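Local coordinates for particle-associated glycoside hydrolase (Acinetobacter phage Fri1, PDB 6C72), which probably depolymerises the capsular polysaccharide of Acinetobacter baumannii as a trimeric tailspike glycosidase, clearing the capsule during virus entry, at residues S255-E260 and H278-K283. Residues are numbered along the deposited sequence; the frame is centred on the assembly and turned at random.
Sequences SNHYFE and HDVTFK. With ZN (zinc ion), chain M; ZN (zinc ion), chain H.
Phe259 and Phe282, neighbours on successive coils of a solenoid, pair like residues in register, their rings nearly parallel (12° between planes) but so far offset that they barely overlap. CD1 of Phe259 sits over one face of the Phe282 ring, 3.5 Å from its CE2, while CE1 of Phe259 meets CG1 of Val280 at 3.9 Å. CG of each ring is anti to the carbonyl carbon, which lets the side chains lie side by side, pointing the same way.

On the opposite face of the sheet, with CG anti to the backbone N (chi1 -175°), the Tyr258 ring lies obliquely against CB and CG2 of Thr281. Its OH passes 3.4 Å from CE of Lys283 and donates to Glu260 OE1, 2.8 Å away, from above the carboxylate plane. The other oxygen, OE2, binds a zinc ion and also accepts a bond from Asn256 of the third subunit. At the far end, CB of Ser255 makes a CH-pi contact over a face of the His278 ring, 3.7 Å from its centroid. NE2 of that ring binds a second zinc ion, and its ND1 donates in the ring plane to Asp279 OD1 (2.7 Å), fixing the ring's rotation; Tyr313 stacks on it.

Between the two strands, the bonds Thr281 N to His257 O, Phe259 N to Thr281 O and Lys283 N to Phe259 O set the parallel register. Leu244 touches both phenylalanines. Parallel pairing of equivalent strands coil after coil, with like residues aligned, is characteristic of the right-handed beta-helix, as in other trimeric phage tailspikes.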
loop_
_atom_site.group_PDB
_atom_site.type_symbol
_atom_site.label_atom_id
_atom_site.label_comp_id
_atom_site.label_asym_id
_atom_site.label_seq_id
_atom_site.Cartn_x
_atom_site.Cartn_y
_atom_site.Cartn_z
ATOM N N SER A 255 -18.544 -7.190 3.378
ATOM C CA SER A 255 -17.293 -6.510 3.084
ATOM C C SER A 255 -16.650 -5.995 4.361
ATOM O O SER A 255 -17.244 -6.023 5.442
ATOM C CB SER A 255 -17.520 -5.348 2.109
ATOM O OG SER A 255 -18.254 -4.308 2.738
ATOM N N ASN A 256 -15.439 -5.466 4.199
ATOM C CA ASN A 256 -14.696 -4.844 5.290
ATOM C C ASN A 256 -14.396 -5.852 6.400
ATOM O O ASN A 256 -14.560 -5.569 7.587
ATOM C CB ASN A 256 -15.455 -3.622 5.826
ATOM C CG ASN A 256 -14.628 -2.787 6.774
ATOM O OD1 ASN A 256 -13.409 -2.708 6.634
ATOM N ND2 ASN A 256 -15.281 -2.168 7.752
ATOM N N HIS A 257 -13.985 -7.056 6.020
ATOM C CA HIS A 257 -13.693 -8.087 7.000
ATOM C C HIS A 257 -12.207 -8.102 7.313
ATOM O O HIS A 257 -11.369 -8.060 6.410
ATOM C CB HIS A 257 -14.149 -9.456 6.505
ATOM C CG HIS A 257 -15.602 -9.504 6.158
ATOM N ND1 HIS A 257 -16.581 -9.042 7.011
ATOM C CD2 HIS A 257 -16.248 -9.988 5.070
ATOM C CE1 HIS A 257 -17.768 -9.231 6.461
ATOM N NE2 HIS A 257 -17.593 -9.805 5.284
ATOM N N TYR A 258 -11.884 -8.218 8.591
ATOM C CA TYR A 258 -10.515 -8.090 9.047
ATOM C C TYR A 258 -10.163 -9.250 9.966
ATOM O O TYR A 258 -10.908 -9.553 10.901
ATOM C CB TYR A 258 -10.322 -6.756 9.758
ATOM C CG TYR A 258 -8.899 -6.516 10.143
ATOM C CD1 TYR A 258 -7.974 -6.088 9.212
ATOM C CD2 TYR A 258 -8.472 -6.745 11.444
ATOM C CE1 TYR A 258 -6.656 -5.876 9.567
ATOM C CE2 TYR A 258 -7.170 -6.535 11.807
ATOM C CZ TYR A 258 -6.263 -6.110 10.862
ATOM O OH TYR A 258 -4.956 -5.910 11.227
ATOM N N PHE A 259 -9.026 -9.883 9.700
ATOM C CA PHE A 259 -8.532 -11.008 10.482
ATOM C C PHE A 259 -7.065 -10.777 10.810
ATOM O O PHE A 259 -6.268 -10.467 9.918
ATOM C CB PHE A 259 -8.697 -12.334 9.725
ATOM C CG PHE A 259 -10.103 -12.583 9.255
ATOM C CD1 PHE A 259 -10.551 -12.051 8.044
ATOM C CD2 PHE A 259 -10.977 -13.336 10.024
ATOM C CE1 PHE A 259 -11.849 -12.270 7.601
ATOM C CE2 PHE A 259 -12.285 -13.567 9.591
ATOM C CZ PHE A 259 -12.727 -13.025 8.366
ATOM N N GLU A 260 -6.717 -10.916 12.086
ATOM C CA GLU A 260 -5.334 -10.761 12.512
ATOM C C GLU A 260 -4.987 -11.819 13.546
ATOM O O GLU A 260 -5.803 -12.127 14.412
ATOM C CB GLU A 260 -5.069 -9.375 13.095
ATOM C CG GLU A 260 -3.598 -9.115 13.324
ATOM C CD GLU A 260 -3.342 -7.723 13.835
ATOM O OE1 GLU A 260 -4.270 -6.885 13.735
ATOM O OE2 GLU A 260 -2.228 -7.469 14.343
ATOM N N HIS A 278 -16.037 -8.707 -0.619
ATOM C CA HIS A 278 -14.951 -7.859 -1.086
ATOM C C HIS A 278 -14.351 -7.104 0.093
ATOM O O HIS A 278 -14.938 -7.026 1.175
ATOM C CB HIS A 278 -15.389 -6.905 -2.227
ATOM C CG HIS A 278 -16.375 -5.847 -1.826
ATOM N ND1 HIS A 278 -15.994 -4.575 -1.455
ATOM C CD2 HIS A 278 -17.729 -5.854 -1.791
ATOM C CE1 HIS A 278 -17.065 -3.854 -1.179
ATOM N NE2 HIS A 278 -18.130 -4.605 -1.379
ATOM N N ASP A 279 -13.132 -6.604 -0.127
ATOM C CA ASP A 279 -12.360 -5.821 0.839
ATOM C C ASP A 279 -12.149 -6.605 2.139
ATOM O O ASP A 279 -12.661 -6.272 3.204
ATOM C CB ASP A 279 -13.017 -4.461 1.078
ATOM C CG ASP A 279 -12.752 -3.484 -0.067
ATOM O OD1 ASP A 279 -13.517 -3.452 -1.065
ATOM O OD2 ASP A 279 -11.746 -2.754 0.030
ATOM N N VAL A 280 -11.340 -7.653 2.014
ATOM C CA VAL A 280 -10.991 -8.530 3.120
ATOM C C VAL A 280 -9.487 -8.480 3.342
ATOM O O VAL A 280 -8.706 -8.514 2.384
ATOM C CB VAL A 280 -11.448 -9.974 2.835
ATOM C CG1 VAL A 280 -11.148 -10.891 4.038
ATOM C CG2 VAL A 280 -12.913 -9.985 2.445
ATOM N N THR A 281 -9.073 -8.401 4.603
ATOM C CA THR A 281 -7.656 -8.349 4.922
ATOM C C THR A 281 -7.306 -9.416 5.952
ATOM O O THR A 281 -7.958 -9.524 6.994
ATOM C CB THR A 281 -7.251 -6.962 5.432
ATOM O OG1 THR A 281 -7.450 -6.003 4.390
ATOM C CG2 THR A 281 -5.787 -6.948 5.841
ATOM N N PHE A 282 -6.267 -10.182 5.652
ATOM C CA PHE A 282 -5.638 -11.090 6.598
ATOM C C PHE A 282 -4.248 -10.551 6.904
ATOM O O PHE A 282 -3.472 -10.289 5.984
ATOM C CB PHE A 282 -5.544 -12.506 6.028
ATOM C CG PHE A 282 -6.878 -13.143 5.740
ATOM C CD1 PHE A 282 -7.502 -12.959 4.507
ATOM C CD2 PHE A 282 -7.501 -13.944 6.690
ATOM C CE1 PHE A 282 -8.733 -13.560 4.227
ATOM C CE2 PHE A 282 -8.724 -14.543 6.415
ATOM C CZ PHE A 282 -9.343 -14.349 5.183
ATOM N N LYS A 283 -3.950 -10.361 8.186
ATOM C CA LYS A 283 -2.642 -9.904 8.637
ATOM C C LYS A 283 -2.114 -10.860 9.696
ATOM O O LYS A 283 -2.792 -11.110 10.695
ATOM C CB LYS A 283 -2.716 -8.488 9.201
ATOM C CG LYS A 283 -1.355 -7.902 9.545
ATOM C CD LYS A 283 -1.509 -6.804 10.582
ATOM C CE LYS A 283 -1.850 -5.472 9.933
ATOM N NZ LYS A 283 -0.596 -4.760 9.484
HETATM ZN ZN ZN M . -1.753 -5.135 14.362
HETATM ZN ZN ZN H . -20.064 -4.032 -1.044
HETATM O O HOH W 1 -19.895 -2.541 0.676
HETATM O O HOH W 2 -21.109 -5.816 -1.370
HETATM O O HOH W 3 -20.259 -2.777 -2.918
HETATM O O HOH W 4 -22.248 -3.311 -1.158
HETATM O O HOH W 5 0.362 -5.268 13.935
#